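Local coordinates for putative malic enzyme ((S)-malate:NAD+ oxidoreductase (decarboxylating)) (Streptococcus pyogenes, PDB 2A9F), which probably catalyses the NAD+-dependent oxidative decarboxylation of (S)-malate to pyruvate with the help of a divalent metal ion such as magnesium or manganese, at the interface of chains A and B. Sequence-based numbering; all coordinates share one arbitrary frame. Chains: chain A/B, putative malic enzyme ((S)-malate:NAD+ oxidoreductase (decarboxylating)).

Contact 1: the interface of chains A and B. Residues chain A 28, 38-39, 44, 47; chain B 11-12, 14, 21.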
# COMPACT_ATOMS: atom_id res chain seq x y z
N VAL A 28 1.00 11.60 -14.15
CA VAL A 28 0.35 12.87 -14.43
C VAL A 28 1.36 14.01 -14.24
O VAL A 28 2.37 13.85 -13.57
CB VAL A 28 -0.88 13.04 -13.48
CG1 VAL A 28 -1.12 14.49 -13.15
CG2 VAL A 28 -2.09 12.43 -14.12
N ILE A 38 -4.61 20.89 -10.48
CA ILE A 38 -5.35 19.89 -11.21
C ILE A 38 -5.18 18.53 -10.52
O ILE A 38 -6.17 17.82 -10.27
CB ILE A 38 -4.83 19.82 -12.66
CG1 ILE A 38 -5.14 21.14 -13.37
CG2 ILE A 38 -5.45 18.64 -13.39
CD1 ILE A 38 -4.63 21.22 -14.80
N ALA A 39 -3.94 18.18 -10.18
CA ALA A 39 -3.66 16.92 -9.51
C ALA A 39 -3.96 16.95 -8.02
O ALA A 39 -4.13 15.90 -7.41
CB ALA A 39 -2.20 16.51 -9.73
N VAL A 44 -8.88 18.50 -7.62
CA VAL A 44 -9.07 17.16 -7.08
C VAL A 44 -10.35 16.99 -6.26
O VAL A 44 -10.88 15.88 -6.15
CB VAL A 44 -7.86 16.72 -6.21
CG1 VAL A 44 -7.90 17.43 -4.86
CG2 VAL A 44 -7.86 15.23 -6.02
N VAL A 47 -13.05 15.24 -8.12
CA VAL A 47 -12.84 13.85 -8.48
C VAL A 47 -13.39 13.06 -7.31
O VAL A 47 -14.02 12.00 -7.48
CB VAL A 47 -11.37 13.52 -8.61
CG1 VAL A 47 -11.21 12.04 -8.96
CG2 VAL A 47 -10.75 14.40 -9.66
N ALA B 11 -11.44 20.44 -15.80
CA ALA B 11 -10.34 20.58 -16.74
C ALA B 11 -9.18 19.72 -16.30
O ALA B 11 -8.01 20.04 -16.57
CB ALA B 11 -9.90 22.05 -16.86
N LEU B 12 -9.50 18.64 -15.60
CA LEU B 12 -8.51 17.69 -15.15
C LEU B 12 -8.87 16.34 -15.72
O LEU B 12 -8.40 15.98 -16.81
CB LEU B 12 -8.46 17.63 -13.62
CG LEU B 12 -9.49 17.02 -12.67
CD1 LEU B 12 -9.21 15.54 -12.46
CD2 LEU B 12 -9.38 17.74 -11.33
N GLN B 14 -7.92 13.65 -15.73
CA GLN B 14 -6.74 13.02 -16.28
C GLN B 14 -6.93 11.69 -15.57
O GLN B 14 -6.46 10.64 -16.00
CB GLN B 14 -5.51 13.74 -15.74
CG GLN B 14 -5.55 13.90 -14.22
CD GLN B 14 -4.40 14.72 -13.70
OE1 GLN B 14 -4.36 15.06 -12.52
NE2 GLN B 14 -3.46 15.05 -14.58
N LYS B 21 -3.59 8.71 -10.51
CA LYS B 21 -2.43 9.55 -10.82
C LYS B 21 -1.08 8.88 -10.57
O LYS B 21 -0.05 9.40 -10.99
CB LYS B 21 -2.55 10.86 -10.03
CG LYS B 21 -3.96 11.49 -10.13
CD LYS B 21 -4.08 12.95 -9.62
CE LYS B 21 -4.18 13.07 -8.10
NZ LYS B 21 -5.51 12.67 -7.54
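The amide oxygen OE1 of B:Gln14 lies against chain A, 3.4 Å from CG1 of A:Val28 and 3.6 Å from CA of A:Ala39. B:Gln14 begins helix 14-19 of its chain. Its CG sits between the backbone N and the carbonyl carbon (chi1 50°), and the chain then runs straight out (chi2 -175°), carrying the amide across to A:Val28. The two side chains are nearly perpendicular. CG2 of A:Val28 covers one face of the amide, 3.3 Å from CD of B:Gln14, while CG1 lies on the same side but nearer the rim; the still shorter approaches to NE2 are doubtful. Farther along, B:Leu12 and A:Ile38 run antiparallel alongside one another. A methyl of B:Leu12, CD2, packs 3.4 Å from the backbone O of A:Ile38, and its other methyl, CD1, rests 3.4 Å from CG2 of A:Val47 in helix 45-53. B:Lys21 bends at chi3 (-80°) and again at chi4, which brings NZ within 3.5 Å of the carbonyl O of A:Ala39 and 3.8 Å of CG2 of A:Val44. The N-terminal segment of chain B thus lies against the end of helix 33-39 of chain A, next to the predicted proton donor A:Tyr40, and may steady that catalytic region if this dimer is the biological one.

Contact 2: the interface of chains A and B. Residues chain A 44, 47-48, 51, 62; chain B 15, 21, 90-91.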
# COMPACT_ATOMS: atom_id res chain seq x y z
N VAL A 44 -8.88 18.50 -7.62
CA VAL A 44 -9.07 17.16 -7.08
C VAL A 44 -10.35 16.99 -6.26
O VAL A 44 -10.88 15.88 -6.15
CB VAL A 44 -7.86 16.72 -6.21
CG1 VAL A 44 -7.90 17.43 -4.86
CG2 VAL A 44 -7.86 15.23 -6.02
N VAL A 47 -13.05 15.24 -8.12
CA VAL A 47 -12.84 13.85 -8.48
C VAL A 47 -13.39 13.06 -7.31
O VAL A 47 -14.02 12.00 -7.48
CB VAL A 47 -11.37 13.52 -8.61
CG1 VAL A 47 -11.21 12.04 -8.96
CG2 VAL A 47 -10.75 14.40 -9.66
N SER A 48 -13.15 13.58 -6.11
CA SER A 48 -13.66 12.96 -4.91
C SER A 48 -15.17 12.99 -4.96
O SER A 48 -15.82 11.97 -4.72
CB SER A 48 -13.19 13.72 -3.67
OG SER A 48 -11.92 13.29 -3.24
N ILE A 51 -17.09 10.47 -7.16
CA ILE A 51 -17.03 9.16 -6.53
C ILE A 51 -17.94 9.06 -5.31
O ILE A 51 -18.50 8.00 -5.02
CB ILE A 51 -15.56 8.80 -6.12
CG1 ILE A 51 -14.65 8.87 -7.35
CG2 ILE A 51 -15.49 7.38 -5.56
CD1 ILE A 51 -13.21 8.58 -7.04
N THR A 62 -9.49 6.25 -9.99
CA THR A 62 -8.43 6.04 -8.99
C THR A 62 -7.54 4.89 -9.42
O THR A 62 -7.84 4.20 -10.38
CB THR A 62 -9.00 5.73 -7.60
OG1 THR A 62 -9.39 4.35 -7.54
CG2 THR A 62 -10.20 6.61 -7.30
N ALA B 15 -7.65 11.76 -14.45
CA ALA B 15 -7.96 10.62 -13.63
C ALA B 15 -8.57 9.51 -14.48
O ALA B 15 -8.31 8.34 -14.28
CB ALA B 15 -8.92 11.03 -12.52
N LYS B 21 -3.59 8.71 -10.51
CA LYS B 21 -2.43 9.55 -10.82
C LYS B 21 -1.08 8.88 -10.57
O LYS B 21 -0.05 9.40 -10.99
CB LYS B 21 -2.55 10.86 -10.03
CG LYS B 21 -3.96 11.49 -10.13
CD LYS B 21 -4.08 12.95 -9.62
CE LYS B 21 -4.18 13.07 -8.10
NZ LYS B 21 -5.51 12.67 -7.54
N PRO B 90 -8.75 9.77 -4.34
CA PRO B 90 -8.18 10.75 -5.27
C PRO B 90 -7.28 11.76 -4.53
O PRO B 90 -6.22 12.13 -5.02
CB PRO B 90 -9.41 11.41 -5.88
CG PRO B 90 -10.41 10.31 -5.85
CD PRO B 90 -10.22 9.72 -4.47
N VAL B 91 -7.73 12.19 -3.35
CA VAL B 91 -6.96 13.15 -2.56
C VAL B 91 -5.67 12.53 -2.04
O VAL B 91 -4.64 13.19 -2.01
CB VAL B 91 -7.76 13.69 -1.37
CG1 VAL B 91 -6.84 14.36 -0.38
CG2 VAL B 91 -8.80 14.69 -1.86
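B:Pro90, near the start of helix 85-102, turns a ring edge to helix 45-53 of chain A, which carries A:Val47, a helix-on-helix contact in the N-terminal domain of this malic enzyme family member. The ring meets chain A mainly through CB and CG. CG1 of A:Val47, turned away from its own backbone N (chi1 179°), lies at the CB-CG edge of the ring, 3.6 Å from CB of B:Pro90; the two side chains meet at a slant. One turn along the same helix, A:Ile51 approaches end-on, its CD1 lying 3.5 Å from CG of B:Pro90. CG2 of A:Thr62 adds a looser contact to that ring carbon at 4.0 Å. The carbonyl side of the proline belongs to A:Val44, just before the helix: its methyl CG2 rests 3.7 Å from the backbone O of B:Pro90. That oxygen accepts a hydrogen bond of 2.7 Å from NZ of B:Lys21 within chain B. The ammonium nitrogen is tilted 28° from the carbonyl plane and meets the C=O at 132°, a bond that ties the segment of B:Lys21 to the helix of B:Pro90. On the next residue, CG2 of B:Val91 lies 3.7 Å from the hydroxyl OG of A:Ser48 and 4.2 Å from CG1 of A:Val44, the two valines nearly perpendicular.

Contact 3: the interface of chains A and B. Residues chain A 12, 15-16, 20, 90; chain B 47, 60-61.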
# COMPACT_ATOMS: atom_id res chain seq x y z
N LEU A 12 23.13 -8.77 -3.48
CA LEU A 12 22.43 -8.34 -2.28
C LEU A 12 22.81 -6.87 -2.34
O LEU A 12 22.22 -6.00 -1.69
CB LEU A 12 23.07 -9.03 -1.08
CG LEU A 12 22.64 -8.82 0.37
CD1 LEU A 12 21.13 -8.75 0.51
CD2 LEU A 12 23.19 -9.96 1.18
N ALA A 15 20.16 -4.59 -3.48
CA ALA A 15 19.15 -4.06 -2.57
C ALA A 15 19.70 -2.80 -1.93
O ALA A 15 19.03 -1.76 -1.88
CB ALA A 15 18.81 -5.09 -1.51
N LYS A 16 20.93 -2.91 -1.45
CA LYS A 16 21.67 -1.84 -0.80
C LYS A 16 21.72 -0.58 -1.66
O LYS A 16 21.46 0.52 -1.18
CB LYS A 16 23.10 -2.33 -0.51
CG LYS A 16 24.02 -1.30 0.12
CD LYS A 16 23.65 -1.06 1.56
CE LYS A 16 24.68 -0.21 2.28
NZ LYS A 16 24.34 -0.12 3.72
N GLY A 20 15.66 -1.15 -1.91
CA GLY A 20 14.45 -1.83 -2.32
C GLY A 20 14.47 -1.90 -3.84
O GLY A 20 15.42 -1.44 -4.49
N PRO A 90 11.52 -8.06 0.79
CA PRO A 90 12.29 -8.28 -0.45
C PRO A 90 11.54 -9.19 -1.42
O PRO A 90 11.55 -8.97 -2.63
CB PRO A 90 13.58 -8.91 0.05
CG PRO A 90 13.75 -8.30 1.37
CD PRO A 90 12.36 -8.35 1.96
N VAL B 47 18.57 -11.93 0.55
CA VAL B 47 18.16 -10.63 1.06
C VAL B 47 17.22 -10.82 2.24
O VAL B 47 17.37 -10.15 3.27
CB VAL B 47 17.44 -9.80 -0.01
CG1 VAL B 47 17.03 -8.45 0.58
CG2 VAL B 47 18.34 -9.61 -1.22
N ASP B 60 17.68 -0.60 5.03
CA ASP B 60 18.70 -0.59 3.99
C ASP B 60 18.37 -1.34 2.69
O ASP B 60 18.66 -0.85 1.61
CB ASP B 60 20.00 -1.17 4.56
CG ASP B 60 20.75 -0.18 5.41
OD1 ASP B 60 21.39 0.73 4.82
OD2 ASP B 60 20.71 -0.30 6.65
N LEU B 61 17.77 -2.52 2.80
CA LEU B 61 17.50 -3.34 1.61
C LEU B 61 16.07 -3.42 1.06
O LEU B 61 15.81 -4.14 0.08
CB LEU B 61 18.00 -4.76 1.89
CG LEU B 61 19.34 -4.86 2.61
CD1 LEU B 61 19.54 -6.27 3.17
CD2 LEU B 61 20.46 -4.48 1.66
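With chi1 at 179°, A:Leu12 swings its isobutyl group away from its backbone N and toward B:Val47; with chi1 at 180°, B:Val47 sends its two methyls to different partners. CG2 takes CD1 of A:Leu12 at 3.4 Å, and CG1 lies 3.4 Å from CG of A:Pro90, so the valine, on helix 44-53, bridges the N-terminal segment and helix 85-102 of chain A. Both pairs cross at a slant. The patch is part of the two-fold interface of the deposited dimer of this malic enzyme homologue, which may be the biological one. B:Leu61, which ends the short helix 58-61 and loses more surface than its neighbours here, packs against helix 13-18. Its CB sits 3.5 Å from CB of A:Ala15, and its methyl CD1 reaches 4.0 Å from CD1 of A:Leu12. Farther along, A:Lys16 bends at chi2 (73°) and is otherwise extended; it runs roughly parallel to the B:Asp60 side chain and meets it at its terminus. The ammonium NZ of A:Lys16 forms a salt bridge with the carboxylate OD1 of B:Asp60 at 3.3 Å, weak as a hydrogen bond. This charge pair lies beside the apolar contacts of B:Leu61. The second methyl of B:Leu61, CD2, tucks against the backbone of helix 13-18, 3.5 Å from N of A:Lys16.

Contact 1 and contact 2 form one continuous surface: their C-alpha centres are about 7 Å apart, and they share A:Val44, A:Val47 and B:Lys21. Contact 3 lies about 34 Å from contact 1 and 33 Å from contact 2. There the chains exchange roles, chain A giving positions 12, 15 and 90 and chain B position 47, as expected of a two-fold interface. The centres of contacts 1 and 2 lie about 6 and 9 Å from A:Tyr40, and that of contact 3 about 13 Å from A:Lys95. Pairing may therefore influence regions near these predicted catalytic residues, though distances alone do not show it.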